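Local coordinates for protein precorrin-6A reductase (PDB 4X7G) that reduces precorrin-6A with NADPH on the way to vitamin B12, holding dinucleotide and reduced precorrin between two Rossmann-type domains, at residues T2-L7 with K18-Q23; A100-Q105 with E204-A209; R129-I134 with T182-S187. All coordinates share one frame; numbering follows the deposited sequence.

Contact 1 of 3, residues T2-L7 with K18-Q23; sequences TRLLVL and KTLADQ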
# COMPACT_ATOMS: atom_id res chain seq x y z
N THR A 2 -23.96 13.93 -1.62
CA THR A 2 -22.85 12.94 -1.67
C THR A 2 -21.67 13.62 -2.19
O THR A 2 -21.68 14.25 -3.25
CB THR A 2 -23.24 11.82 -2.55
OG1 THR A 2 -22.20 10.74 -2.51
CG2 THR A 2 -23.45 12.20 -3.94
N ARG A 3 -20.53 13.47 -1.51
CA ARG A 3 -19.24 13.89 -2.02
C ARG A 3 -18.19 12.98 -1.35
O ARG A 3 -17.99 13.09 -0.13
CB ARG A 3 -18.92 15.36 -1.79
CG ARG A 3 -17.65 15.78 -2.58
CD ARG A 3 -17.45 17.30 -2.66
NE ARG A 3 -16.30 17.73 -3.44
CZ ARG A 3 -16.18 17.74 -4.77
NH1 ARG A 3 -14.96 18.17 -5.16
NH2 ARG A 3 -17.19 17.43 -5.64
N LEU A 4 -17.59 12.08 -2.11
CA LEU A 4 -16.71 11.08 -1.56
C LEU A 4 -15.31 11.53 -1.56
O LEU A 4 -14.85 12.22 -2.50
CB LEU A 4 -16.87 9.85 -2.40
CG LEU A 4 -18.29 9.29 -2.67
CD1 LEU A 4 -18.25 8.04 -3.53
CD2 LEU A 4 -19.04 9.10 -1.38
N LEU A 5 -14.55 11.07 -0.57
CA LEU A 5 -13.07 11.22 -0.55
C LEU A 5 -12.49 9.83 -0.55
O LEU A 5 -12.78 9.04 0.34
CB LEU A 5 -12.61 12.00 0.70
CG LEU A 5 -11.10 12.13 0.86
CD1 LEU A 5 -10.50 12.96 -0.22
CD2 LEU A 5 -10.82 12.73 2.22
N VAL A 6 -11.65 9.55 -1.53
CA VAL A 6 -10.91 8.28 -1.59
C VAL A 6 -9.47 8.57 -1.25
O VAL A 6 -8.79 9.28 -1.98
CB VAL A 6 -11.01 7.64 -2.97
CG1 VAL A 6 -10.16 6.38 -3.01
CG2 VAL A 6 -12.46 7.40 -3.38
N LEU A 7 -9.04 8.04 -0.11
CA LEU A 7 -7.64 8.10 0.24
C LEU A 7 -6.96 6.97 -0.51
O LEU A 7 -7.33 5.80 -0.32
CB LEU A 7 -7.43 8.00 1.76
CG LEU A 7 -8.21 9.04 2.59
CD1 LEU A 7 -8.02 8.69 4.09
CD2 LEU A 7 -7.78 10.42 2.26
N LYS A 18 -11.90 4.13 -10.63
CA LYS A 18 -12.49 3.82 -11.92
C LYS A 18 -13.94 3.52 -11.77
O LYS A 18 -14.76 4.02 -12.60
CB LYS A 18 -11.73 2.71 -12.53
CG LYS A 18 -12.37 2.37 -13.86
CD LYS A 18 -11.86 1.19 -14.63
CE LYS A 18 -12.79 0.84 -15.82
NZ LYS A 18 -13.29 2.06 -16.57
N THR A 19 -14.33 2.72 -10.80
CA THR A 19 -15.70 2.39 -10.55
C THR A 19 -16.55 3.63 -10.25
O THR A 19 -17.69 3.80 -10.68
CB THR A 19 -15.76 1.37 -9.38
OG1 THR A 19 -15.10 0.17 -9.83
CG2 THR A 19 -17.15 1.05 -8.95
N LEU A 20 -16.06 4.45 -9.35
CA LEU A 20 -16.73 5.68 -8.91
C LEU A 20 -16.94 6.63 -10.10
O LEU A 20 -18.01 7.22 -10.27
CB LEU A 20 -16.05 6.36 -7.78
CG LEU A 20 -15.99 5.58 -6.50
CD1 LEU A 20 -15.16 6.34 -5.48
CD2 LEU A 20 -17.36 5.25 -5.97
N ALA A 21 -15.92 6.80 -10.92
CA ALA A 21 -16.09 7.60 -12.11
C ALA A 21 -17.07 6.95 -12.99
O ALA A 21 -18.03 7.66 -13.53
CB ALA A 21 -14.76 7.78 -12.84
N ASP A 22 -17.00 5.69 -13.27
CA ASP A 22 -17.91 5.08 -14.20
C ASP A 22 -19.32 5.16 -13.73
O ASP A 22 -20.26 5.33 -14.54
CB ASP A 22 -17.59 3.65 -14.47
CG ASP A 22 -16.35 3.48 -15.36
OD1 ASP A 22 -15.83 4.50 -15.84
OD2 ASP A 22 -15.94 2.32 -15.31
N GLN A 23 -19.55 5.10 -12.44
CA GLN A 23 -20.91 5.17 -11.94
C GLN A 23 -21.38 6.57 -11.66
O GLN A 23 -22.54 6.76 -11.22
CB GLN A 23 -21.05 4.31 -10.67
CG GLN A 23 -20.84 2.81 -10.96
CD GLN A 23 -21.09 1.94 -9.75
OE1 GLN A 23 -21.80 2.31 -8.82
NE2 GLN A 23 -20.58 0.73 -9.81
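Leu20 on the helix points at strand residues Leu4 and Val6 and its end meets both, a single branched side chain set against two. Its two methyls share the work. CD1 meets Val6 CG2 at 3.6 Å, and the same Leu20 CD1 lies 4.0 Å from Leu4 CD1; of the two strand residues, Leu20 CD2 meets Leu4, 3.8 Å from Leu4 CD1. With Val6 the approach is tip to tip, methyl against methyl, whereas Leu4 and Leu20 run obliquely past each other. The rotation of Leu20 explains how one residue serves both: its CG stands anti to the carbonyl carbon (chi1 -63°), which carries the fork at the end of the chain over to the strand. In Val6 it is CG2, the branch beside the backbone N, that touches, while CG1 lies anti to that nitrogen (chi1 177°).

The pairing is the classic inner face of a beta-alpha-beta crossover in a Rossmann-type domain. Strand 4-7 sits inside a parallel six-stranded sheet, helix 11-22 follows it and packs back on the sheet, and strand 27-31 then returns alongside. Leu4 and Val6, two positions apart on the strand, direct their side chains to the helix; Leu5 between them points away, as alternation along a strand requires. Leu4 CA and Leu20 CA are 9.1 Å apart, a spacing that the leucine and valine side chains bridge with no hydrogen bond across the segments.

Other hydrophobic groups carry the same layer further. Phe25 touches both Leu4 and Leu20, Phe29 lies against Val6, and Leu241 of helix 234-243 reaches Leu4.

Contact 2 of 3, residues A100-Q105 with E204-A209; sequences APWTAQ and EAKLIA. With 3Y8 (3-[(1R,2S,3S,7S,11S,16S,17R,18R,19R)-2,7,12,18-tetrakis(2-hydroxy-2-oxoethyl)-3,13-bis(3-hydroxy-3-oxopropyl)-1,2,5,7,11,17-hexamethyl-17-(3-oxidanyl-3-oxidanylidene-prop-1-enyl)-3,6,8,10,15,16,18,19,21,24-decahydrocorrin-8-yl]propanoic acid), chain C.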
# COMPACT_ATOMS: atom_id res chain seq x y z
N ALA A 100 -8.08 -8.95 2.83
CA ALA A 100 -7.52 -9.81 3.85
C ALA A 100 -6.01 -9.91 3.64
O ALA A 100 -5.51 -9.82 2.50
CB ALA A 100 -8.11 -11.16 3.72
N PRO A 101 -5.26 -10.11 4.70
CA PRO A 101 -3.84 -10.42 4.51
C PRO A 101 -3.69 -11.61 3.58
O PRO A 101 -4.50 -12.53 3.60
CB PRO A 101 -3.40 -10.74 5.94
CG PRO A 101 -4.38 -10.06 6.88
CD PRO A 101 -5.71 -10.19 6.12
N TRP A 102 -2.57 -11.63 2.87
CA TRP A 102 -2.24 -12.82 2.12
C TRP A 102 -1.97 -14.00 3.07
O TRP A 102 -1.45 -13.78 4.14
CB TRP A 102 -0.98 -12.60 1.27
CG TRP A 102 -1.08 -11.60 0.19
CD1 TRP A 102 -2.05 -11.52 -0.84
CD2 TRP A 102 -0.16 -10.52 -0.09
NE1 TRP A 102 -1.79 -10.49 -1.61
CE2 TRP A 102 -0.62 -9.86 -1.25
CE3 TRP A 102 1.02 -10.03 0.52
CZ2 TRP A 102 0.05 -8.78 -1.77
CZ3 TRP A 102 1.67 -9.03 -0.06
CH2 TRP A 102 1.19 -8.39 -1.19
N THR A 103 -2.35 -15.20 2.66
CA THR A 103 -2.16 -16.41 3.46
C THR A 103 -1.45 -17.44 2.59
O THR A 103 -1.59 -17.50 1.39
CB THR A 103 -3.49 -16.94 4.06
OG1 THR A 103 -4.39 -17.13 3.01
CG2 THR A 103 -4.04 -15.98 5.05
N ALA A 104 -0.72 -18.25 3.29
CA ALA A 104 0.15 -19.21 2.63
C ALA A 104 -0.60 -20.33 1.98
O ALA A 104 -1.59 -20.77 2.52
CB ALA A 104 1.15 -19.79 3.63
N GLN A 105 -0.14 -20.74 0.81
CA GLN A 105 -0.67 -21.94 0.18
C GLN A 105 0.44 -22.85 -0.15
O GLN A 105 1.61 -22.64 0.11
CB GLN A 105 -1.51 -21.64 -1.02
CG GLN A 105 -0.88 -20.79 -2.04
CD GLN A 105 -1.95 -20.24 -2.95
OE1 GLN A 105 -2.72 -19.35 -2.54
NE2 GLN A 105 -2.08 -20.82 -4.13
N GLU A 204 1.08 -8.72 -5.24
CA GLU A 204 1.10 -10.15 -4.92
C GLU A 204 2.05 -10.90 -5.79
O GLU A 204 2.55 -12.00 -5.41
CB GLU A 204 -0.32 -10.71 -5.07
CG GLU A 204 -0.61 -12.09 -4.66
CD GLU A 204 -2.15 -12.26 -4.84
OE1 GLU A 204 -2.52 -12.83 -5.86
OE2 GLU A 204 -2.96 -11.65 -4.12
N ALA A 205 2.38 -10.33 -6.94
CA ALA A 205 3.23 -11.04 -7.91
C ALA A 205 4.51 -11.61 -7.34
O ALA A 205 4.91 -12.70 -7.67
CB ALA A 205 3.55 -10.15 -9.09
N LYS A 206 5.17 -10.83 -6.44
CA LYS A 206 6.44 -11.27 -5.93
C LYS A 206 6.32 -12.58 -5.14
O LYS A 206 7.25 -13.34 -5.12
CB LYS A 206 7.16 -10.20 -5.06
CG LYS A 206 6.34 -9.78 -3.89
CD LYS A 206 7.02 -8.76 -3.02
CE LYS A 206 6.14 -8.09 -2.04
NZ LYS A 206 5.15 -7.18 -2.69
N LEU A 207 5.19 -12.77 -4.51
CA LEU A 207 4.98 -14.01 -3.71
C LEU A 207 4.83 -15.22 -4.62
O LEU A 207 5.34 -16.29 -4.36
CB LEU A 207 3.75 -13.91 -2.84
CG LEU A 207 3.72 -12.75 -1.91
CD1 LEU A 207 2.35 -12.69 -1.21
CD2 LEU A 207 4.86 -12.80 -0.91
N ILE A 208 4.10 -15.03 -5.74
CA ILE A 208 3.93 -16.14 -6.70
C ILE A 208 5.20 -16.45 -7.40
O ILE A 208 5.58 -17.62 -7.62
CB ILE A 208 2.75 -15.77 -7.65
CG1 ILE A 208 1.47 -15.48 -6.89
CG2 ILE A 208 2.56 -16.87 -8.69
CD1 ILE A 208 0.35 -14.71 -7.60
N ALA A 209 5.94 -15.37 -7.80
CA ALA A 209 7.24 -15.54 -8.35
C ALA A 209 8.19 -16.29 -7.44
O ALA A 209 8.92 -17.20 -7.83
CB ALA A 209 7.80 -14.18 -8.78
C48 3Y8 C . 2.46 7.33 -4.18
C47 3Y8 C . 1.42 6.15 -6.96
C43 3Y8 C . -2.07 1.53 -9.16
C42 3Y8 C . -0.61 1.32 -8.56
C41 3Y8 C . -0.87 1.14 -7.08
C38 3Y8 C . -0.39 -1.16 -3.94
C37 3Y8 C . -0.02 -1.54 -5.32
C36 3Y8 C . 1.31 -1.25 -7.42
C35 3Y8 C . 2.86 -2.48 -5.00
C32 3Y8 C . 7.19 -4.63 -4.50
C31 3Y8 C . 6.37 -3.84 -3.39
C2 3Y8 C . 5.40 -0.92 -1.80
C1 3Y8 C . 5.25 0.52 -2.41
C4 3Y8 C . 3.96 -0.89 -3.71
C5 3Y8 C . 3.03 -1.19 -4.63
C7 3Y8 C . 0.98 -0.56 -6.06
C8 3Y8 C . 0.42 0.79 -6.33
C6 3Y8 C . 2.13 -0.27 -5.28
C3 3Y8 C . 4.91 -1.81 -2.95
C11 3Y8 C . 2.47 3.97 -5.96
C12 3Y8 C . 2.19 5.39 -5.87
C13 3Y8 C . 2.66 5.92 -4.75
C14 3Y8 C . 3.36 4.87 -4.04
C15 3Y8 C . 4.00 5.05 -2.83
C16 3Y8 C . 4.66 3.91 -2.18
C17 3Y8 C . 5.64 4.03 -1.05
C18 3Y8 C . 6.04 2.54 -0.83
C19 3Y8 C . 4.88 1.68 -1.48
C20 3Y8 C . 6.46 0.87 -3.28
C21 3Y8 C . 2.39 6.61 -8.14
C24 3Y8 C . 3.21 3.58 -7.24
C25 3Y8 C . 6.84 -1.27 -1.38
C26 3Y8 C . 4.40 -1.12 -0.64
O59 3Y8 C . 9.60 4.25 -4.14
C57 3Y8 C . 8.71 4.95 -3.50
O58 3Y8 C . 8.71 6.19 -3.29
C56 3Y8 C . 7.65 4.12 -2.81
C55 3Y8 C . 6.94 4.79 -1.60
C54 3Y8 C . 5.05 4.69 0.18
C60 3Y8 C . 6.23 2.06 0.61
C61 3Y8 C . 7.39 2.58 1.34
O62 3Y8 C . 7.37 2.39 2.61
O63 3Y8 C . 8.36 3.12 0.74
N24 3Y8 C . 4.19 2.66 -2.33
N23 3Y8 C . 3.25 3.73 -4.77
C49 3Y8 C . 1.29 7.31 -3.18
C50 3Y8 C . 0.91 8.62 -2.58
O51 3Y8 C . 1.57 9.65 -2.82
O52 3Y8 C . -0.20 8.58 -1.92
O23 3Y8 C . 1.96 6.39 -9.29
O22 3Y8 C . 3.44 7.12 -7.83
C10 3Y8 C . 1.12 3.20 -5.80
C9 3Y8 C . 1.26 1.71 -5.84
N22 3Y8 C . 2.34 1.06 -5.23
O44 3Y8 C . -2.70 0.49 -9.37
O45 3Y8 C . -2.32 2.61 -9.51
O39 3Y8 C . -1.57 -1.48 -3.61
O40 3Y8 C . 0.47 -0.72 -3.18
N21 3Y8 C . 4.17 0.34 -3.38
C27 3Y8 C . 4.37 -2.57 -0.10
O28 3Y8 C . 5.21 -2.84 0.78
O29 3Y8 C . 3.56 -3.38 -0.54
C30 3Y8 C . 5.89 -2.53 -3.94
O34 3Y8 C . 8.26 -4.03 -4.87
O33 3Y8 C . 6.69 -5.74 -4.66
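Trp102 meets Glu204 and Leu207 in a buried aromatic contact that joins the loop between strands 93-97 and 109-113 to the start of helix 205-213. The loop links the protein's two parallel sheets, so the indole fastens this connection to the second domain. Leu207 CD1 supplies the CH-pi part: it sits over one face, 3.8 Å from the centroid of the six-membered ring, displaced toward the rim and nearest Trp102 CE3 at 3.4 Å. Trp110 packs against both Trp102 and Leu207.

Glu204 addresses the indole nitrogen. Its CG lies anti to the backbone N (chi1 -173°) and the chain continues extended, running from beside Trp102 CZ2 to the indole nitrogen before the carboxylate turns at 79° to the ring plane. Glu204 OE2 accepts a weak hydrogen bond from Trp102 NE1 at 3.0 Å, bent to 122° at the hydrogen. The same N-H also bonds weakly to Gly200 O, and so has two weak acceptors. Were Trp102 replaced by alanine, Leu207 CD1 would probably lose its aromatic surface, and Glu204 OE2 the N-H from which it now accepts.

Lys206 only approaches the indole, but its bent end brings NZ to a carboxylate oxygen of the bound precorrin, O33, at 2.9 Å, and NZ also bonds to Ala203 O. The ammonium is thus held by protein and ligand together, which ties this helix to a propionate-type acid arm of the precorrin.

Contact 3 of 3, residues R129-I134 with T182-S187; sequences RVFLAI and TELLRS. With 3Y8 (3-[(1R,2S,3S,7S,11S,16S,17R,18R,19R)-2,7,12,18-tetrakis(2-hydroxy-2-oxoethyl)-3,13-bis(3-hydroxy-3-oxopropyl)-1,2,5,7,11,17-hexamethyl-17-(3-oxidanyl-3-oxidanylidene-prop-1-enyl)-3,6,8,10,15,16,18,19,21,24-decahydrocorrin-8-yl]propanoic acid), chain C.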
# COMPACT_ATOMS: atom_id res chain seq x y z
N ARG A 129 21.33 -12.80 -0.95
CA ARG A 129 20.92 -11.92 -2.06
C ARG A 129 19.44 -11.62 -1.85
O ARG A 129 18.60 -12.46 -2.15
CB ARG A 129 21.20 -12.59 -3.38
CG ARG A 129 22.74 -12.81 -3.59
CD ARG A 129 23.05 -13.38 -4.96
NE ARG A 129 22.74 -12.49 -6.05
CZ ARG A 129 23.50 -11.52 -6.49
NH1 ARG A 129 24.62 -11.23 -5.88
NH2 ARG A 129 23.10 -10.75 -7.50
N VAL A 130 19.19 -10.49 -1.24
CA VAL A 130 17.86 -10.23 -0.66
C VAL A 130 17.09 -9.19 -1.42
O VAL A 130 17.61 -8.09 -1.61
CB VAL A 130 18.06 -9.73 0.78
CG1 VAL A 130 16.70 -9.43 1.44
CG2 VAL A 130 18.91 -10.69 1.65
N PHE A 131 15.89 -9.56 -1.88
CA PHE A 131 15.02 -8.60 -2.51
C PHE A 131 14.27 -7.85 -1.44
O PHE A 131 13.38 -8.48 -0.74
CB PHE A 131 14.10 -9.24 -3.49
CG PHE A 131 13.14 -8.29 -4.19
CD1 PHE A 131 13.43 -6.95 -4.39
CD2 PHE A 131 11.95 -8.79 -4.68
CE1 PHE A 131 12.57 -6.13 -5.08
CE2 PHE A 131 11.07 -7.97 -5.40
CZ PHE A 131 11.40 -6.63 -5.60
N LEU A 132 14.60 -6.59 -1.15
CA LEU A 132 13.88 -5.76 -0.20
C LEU A 132 12.75 -5.15 -0.87
O LEU A 132 12.80 -3.99 -1.30
CB LEU A 132 14.77 -4.69 0.39
CG LEU A 132 15.91 -5.09 1.16
CD1 LEU A 132 16.61 -3.83 1.75
CD2 LEU A 132 15.52 -5.99 2.28
N ALA A 133 11.65 -5.87 -0.99
CA ALA A 133 10.51 -5.44 -1.73
C ALA A 133 9.58 -4.65 -0.91
O ALA A 133 8.39 -4.93 -0.78
CB ALA A 133 9.83 -6.68 -2.31
N ILE A 134 10.12 -3.59 -0.30
CA ILE A 134 9.52 -2.78 0.73
C ILE A 134 9.58 -1.33 0.39
O ILE A 134 9.17 -0.50 1.24
CB ILE A 134 10.07 -3.06 2.10
CG1 ILE A 134 11.56 -2.69 2.12
CG2 ILE A 134 9.76 -4.51 2.52
CD1 ILE A 134 12.09 -2.55 3.52
N THR A 182 9.11 -12.82 -11.76
CA THR A 182 9.89 -14.02 -11.96
C THR A 182 11.19 -13.68 -12.66
O THR A 182 12.29 -14.11 -12.24
CB THR A 182 9.10 -15.12 -12.70
OG1 THR A 182 7.97 -15.45 -11.94
CG2 THR A 182 9.94 -16.36 -12.91
N GLU A 183 11.15 -12.91 -13.73
CA GLU A 183 12.35 -12.58 -14.45
C GLU A 183 13.30 -11.77 -13.59
O GLU A 183 14.51 -11.98 -13.65
CB GLU A 183 11.96 -11.81 -15.75
CG GLU A 183 13.13 -11.20 -16.47
CD GLU A 183 14.13 -12.15 -17.03
OE1 GLU A 183 13.82 -13.29 -17.17
OE2 GLU A 183 15.31 -11.79 -17.28
N LEU A 184 12.81 -10.84 -12.80
CA LEU A 184 13.66 -10.07 -11.91
C LEU A 184 14.35 -10.95 -10.87
O LEU A 184 15.54 -10.84 -10.68
CB LEU A 184 12.81 -9.01 -11.28
CG LEU A 184 13.58 -8.09 -10.31
CD1 LEU A 184 14.72 -7.41 -11.07
CD2 LEU A 184 12.65 -7.13 -9.65
N LEU A 185 13.59 -11.77 -10.21
CA LEU A 185 14.20 -12.60 -9.15
C LEU A 185 15.21 -13.56 -9.74
O LEU A 185 16.24 -13.86 -9.12
CB LEU A 185 13.13 -13.37 -8.41
CG LEU A 185 12.15 -12.59 -7.61
CD1 LEU A 185 11.07 -13.47 -6.96
CD2 LEU A 185 12.80 -11.87 -6.49
N ARG A 186 14.91 -14.12 -10.94
CA ARG A 186 15.97 -14.90 -11.66
C ARG A 186 17.21 -14.10 -12.03
O ARG A 186 18.36 -14.50 -11.75
CB ARG A 186 15.33 -15.46 -12.93
CG ARG A 186 14.31 -16.56 -12.68
CD ARG A 186 14.26 -17.57 -13.85
NE ARG A 186 14.12 -16.87 -15.09
CZ ARG A 186 15.10 -16.56 -15.94
NH1 ARG A 186 16.35 -17.06 -15.89
NH2 ARG A 186 14.75 -15.80 -16.96
N SER A 187 17.03 -13.03 -12.69
CA SER A 187 18.16 -12.26 -13.21
C SER A 187 19.09 -11.76 -12.10
O SER A 187 20.35 -11.79 -12.22
CB SER A 187 17.64 -11.17 -14.10
OG SER A 187 17.12 -10.06 -13.44
C48 3Y8 C . 2.46 7.33 -4.18
C47 3Y8 C . 1.42 6.15 -6.96
C43 3Y8 C . -2.07 1.53 -9.16
C42 3Y8 C . -0.61 1.32 -8.56
C41 3Y8 C . -0.87 1.14 -7.08
C38 3Y8 C . -0.39 -1.16 -3.94
C37 3Y8 C . -0.02 -1.54 -5.32
C36 3Y8 C . 1.31 -1.25 -7.42
C35 3Y8 C . 2.86 -2.48 -5.00
C32 3Y8 C . 7.19 -4.63 -4.50
C31 3Y8 C . 6.37 -3.84 -3.39
C2 3Y8 C . 5.40 -0.92 -1.80
C1 3Y8 C . 5.25 0.52 -2.41
C4 3Y8 C . 3.96 -0.89 -3.71
C5 3Y8 C . 3.03 -1.19 -4.63
C7 3Y8 C . 0.98 -0.56 -6.06
C8 3Y8 C . 0.42 0.79 -6.33
C6 3Y8 C . 2.13 -0.27 -5.28
C3 3Y8 C . 4.91 -1.81 -2.95
C11 3Y8 C . 2.47 3.97 -5.96
C12 3Y8 C . 2.19 5.39 -5.87
C13 3Y8 C . 2.66 5.92 -4.75
C14 3Y8 C . 3.36 4.87 -4.04
C15 3Y8 C . 4.00 5.05 -2.83
C16 3Y8 C . 4.66 3.91 -2.18
C17 3Y8 C . 5.64 4.03 -1.05
C18 3Y8 C . 6.04 2.54 -0.83
C19 3Y8 C . 4.88 1.68 -1.48
C20 3Y8 C . 6.46 0.87 -3.28
C21 3Y8 C . 2.39 6.61 -8.14
C24 3Y8 C . 3.21 3.58 -7.24
C25 3Y8 C . 6.84 -1.27 -1.38
C26 3Y8 C . 4.40 -1.12 -0.64
O59 3Y8 C . 9.60 4.25 -4.14
C57 3Y8 C . 8.71 4.95 -3.50
O58 3Y8 C . 8.71 6.19 -3.29
C56 3Y8 C . 7.65 4.12 -2.81
C55 3Y8 C . 6.94 4.79 -1.60
C54 3Y8 C . 5.05 4.69 0.18
C60 3Y8 C . 6.23 2.06 0.61
C61 3Y8 C . 7.39 2.58 1.34
O62 3Y8 C . 7.37 2.39 2.61
O63 3Y8 C . 8.36 3.12 0.74
N24 3Y8 C . 4.19 2.66 -2.33
N23 3Y8 C . 3.25 3.73 -4.77
C49 3Y8 C . 1.29 7.31 -3.18
C50 3Y8 C . 0.91 8.62 -2.58
O51 3Y8 C . 1.57 9.65 -2.82
O52 3Y8 C . -0.20 8.58 -1.92
O23 3Y8 C . 1.96 6.39 -9.29
O22 3Y8 C . 3.44 7.12 -7.83
C10 3Y8 C . 1.12 3.20 -5.80
C9 3Y8 C . 1.26 1.71 -5.84
N22 3Y8 C . 2.34 1.06 -5.23
O44 3Y8 C . -2.70 0.49 -9.37
O45 3Y8 C . -2.32 2.61 -9.51
O39 3Y8 C . -1.57 -1.48 -3.61
O40 3Y8 C . 0.47 -0.72 -3.18
N21 3Y8 C . 4.17 0.34 -3.38
C27 3Y8 C . 4.37 -2.57 -0.10
O28 3Y8 C . 5.21 -2.84 0.78
O29 3Y8 C . 3.56 -3.38 -0.54
C30 3Y8 C . 5.89 -2.53 -3.94
O34 3Y8 C . 8.26 -4.03 -4.87
O33 3Y8 C . 6.69 -5.74 -4.66
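Apolar contact between Phe131 and two leucines joins strand 129-132 to helix 178-187. Leu185 makes the closer approach: its CD2 methyl comes within 3.7 Å of Phe131 CD2 and also lies 4.2 Å from Phe131 CB, the two side chains crossing at about a right angle. Leu184 adds CD2 near the far end of the ring, 4.3 Å from Phe131 CZ. Phe131 reaches both because its CG lies anti to the backbone N (chi1 180°), extending the ring from the strand toward the helix. Ala133 CB covers one face of that ring, 3.5 Å above its centre.

This is strand-to-helix packing in the second Rossmann-type sheet, where strand 129-132 lies between strands 192-196 and 149-154, and helix 178-187 leads into strand 192-196.

No hydrogen bond crosses between the segments; within 129-134, weak Ala133 N to Phe131 O and Ile134 N to Leu132 O bonds close two successive inverse gamma turns, centred on Leu132 and Ala133. They bring the chain to the bound precorrin, where the contacts are van der Waals: Ile134 C is 3.3 Å from ligand C25 and Ala133 O is 3.5 Å from ligand C31.

Along the chain, contact 1 closes before contact 2 opens, and contact 3 is nested within the loop that contact 2 closes. Contact 1 belongs to the first parallel sheet; its centre is about 28 Å from that of contact 2 and about 35 Å from that of contact 3, on the opposite side of the chain's centre from the latter. Contacts 2 and 3 share the second domain, with centres about 15 Å apart, and they touch: helix 205-213 packs on helix 178-187 through Ala209 against Thr182 and Leu185, while Lys206 lies on Ala133. Both reach the precorrin, which is bound between the two Rossmann-type domains.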